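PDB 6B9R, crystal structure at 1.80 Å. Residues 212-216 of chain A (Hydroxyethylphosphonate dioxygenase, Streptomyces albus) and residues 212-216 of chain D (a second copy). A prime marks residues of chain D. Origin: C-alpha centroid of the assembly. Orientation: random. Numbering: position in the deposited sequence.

Chain A 212-216: LTGDA
Chain D (212-216) LTGDA

What holds the two stretches together? Two copies of the same five residues, running in roughly opposite directions, meet at Asp215 and Asp215′, whose CA atoms lie 6.5 Å apart. Each aspartate accepts a hydrogen bond from the backbone of the other: Asp215 N donates to Asp215′ OD2 at 2.7 Å with an N-H...O angle of 163°, and Asp215′ N returns the bond to Asp215 OD2 at 2.8 Å and 172°. Both bonds are nearly straight. The buried surface is small, 152 Å² in all, mostly on the two aspartates.

Why do the aspartate side chains adopt these rotamers? Both CA-to-CB bonds point toward the other stretch, and both chi1 angles sit in the m well, -69° for Asp215 and -71° for Asp215′. With chi2 at -20° and -29°, OD2 of each carboxylate reaches the partner's amide. Each aspartate begins a helix (phi/psi -55/-40 and -49/-48), and amides in a helix's first turn lack an intrahelical carbonyl partner, so a carboxylate from the other chain can serve them.

How close do the two carboxylates come? The side chains are in contact, closest at 3.1 Å between Asp215 CG and Asp215′ OD2; Asp215 OD1 and Asp215′ OD1 are 3.2 Å apart, Asp215 OD2 and Asp215′ OD2 3.4 Å. These oxygen pairs are acceptors of like charge, so they do not bond. Each OD2 accepts a backbone N-H from the partner, and each OD1 is hydrogen-bonded elsewhere in the structure. A water lies 2.4 Å from Asp215 OD2, notably short, and 3.3 Å from Thr213′ O, the latter a weak hydrogen bond; it has more acceptors in reach than protons to give.

Why is glycine found just before each aspartate? Gly214 (phi/psi 80/-140) and Gly214′ (95/-134) occupy the N-cap positions, with backbone angles that would jam a CB against the preceding carbonyl O. An ideal CB would also point toward the other chain, 2.4 Å from Asp215′ OD2 for Gly214 and 2.3 Å from Asp215 OD2 for Gly214′. Without one, Gly214 CA packs 3.5 Å from Asp215′ OD2, and Gly214′ CA 3.5 Å from Asp215 OD2.

How do the flanking residues behave? Thr213 (-91/166) and Thr213′ (-86/147) are extended, with chi1 in the p well at 52° and 53°; their CA-to-CB bonds run sideways, and each OG1 is hydrogen-bonded to a residue just outside the stretches. Leu212 (-57/-36; chi1 -94°, between wells, chi2 t) and Leu212′ (-69/-36; m, t) stay out of reach, while the CA-to-CB bonds of helical Ala216 and Ala216′ (both -62/-42) run sideways.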

# COMPACT_ATOMS: atom_id res chain seq x y z
N LEU A 212 -7.07 1.64 -1.41
CA LEU A 212 -7.74 2.87 -0.98
C LEU A 212 -7.95 2.92 0.53
O LEU A 212 -7.91 4.00 1.13
CB LEU A 212 -9.11 3.00 -1.67
CG LEU A 212 -9.23 3.79 -2.96
CD1 LEU A 212 -10.70 3.80 -3.41
CD2 LEU A 212 -8.72 5.21 -2.78
N THR A 213 -8.23 1.78 1.15
CA THR A 213 -8.47 1.76 2.58
C THR A 213 -7.17 1.51 3.34
O THR A 213 -6.15 1.12 2.77
CB THR A 213 -9.52 0.69 2.92
OG1 THR A 213 -9.13 -0.56 2.33
CG2 THR A 213 -10.88 1.10 2.36
N GLY A 214 -7.19 1.75 4.64
CA GLY A 214 -5.96 1.61 5.38
C GLY A 214 -5.04 2.81 5.24
O GLY A 214 -5.53 3.95 5.25
N ASP A 215 -3.72 2.57 5.12
CA ASP A 215 -2.74 3.65 5.27
C ASP A 215 -3.03 4.81 4.33
O ASP A 215 -2.86 5.98 4.71
CB ASP A 215 -1.33 3.13 5.01
CG ASP A 215 -0.83 2.16 6.09
OD1 ASP A 215 -1.36 2.13 7.22
OD2 ASP A 215 0.11 1.40 5.79
N ALA A 216 -3.43 4.52 3.09
CA ALA A 216 -3.64 5.59 2.11
C ALA A 216 -4.74 6.53 2.56
O ALA A 216 -4.60 7.76 2.44
CB ALA A 216 -3.96 4.99 0.74
N LEU D 212 6.90 -1.48 2.42
CA LEU D 212 7.05 -2.48 3.47
C LEU D 212 6.41 -2.07 4.79
O LEU D 212 5.87 -2.92 5.51
CB LEU D 212 8.53 -2.77 3.69
CG LEU D 212 9.20 -3.55 2.57
CD1 LEU D 212 10.71 -3.51 2.80
CD2 LEU D 212 8.68 -4.99 2.54
N THR D 213 6.47 -0.79 5.14
CA THR D 213 6.04 -0.38 6.47
C THR D 213 4.54 -0.13 6.49
O THR D 213 3.94 0.31 5.51
CB THR D 213 6.82 0.86 6.93
OG1 THR D 213 6.73 1.89 5.94
CG2 THR D 213 8.29 0.52 7.14
N GLY D 214 3.92 -0.42 7.62
CA GLY D 214 2.50 -0.18 7.80
C GLY D 214 1.67 -1.42 7.50
O GLY D 214 1.98 -2.52 7.96
N ASP D 215 0.59 -1.23 6.73
CA ASP D 215 -0.38 -2.30 6.50
C ASP D 215 0.29 -3.61 6.08
O ASP D 215 -0.06 -4.68 6.57
CB ASP D 215 -1.39 -1.88 5.42
CG ASP D 215 -2.37 -0.82 5.91
OD1 ASP D 215 -2.65 -0.78 7.12
OD2 ASP D 215 -2.85 -0.02 5.08
N ALA D 216 1.21 -3.55 5.11
CA ALA D 216 1.77 -4.79 4.59
C ALA D 216 2.51 -5.55 5.68
O ALA D 216 2.34 -6.77 5.82
CB ALA D 216 2.69 -4.49 3.39
O HOH W 1 1.33 1.37 3.71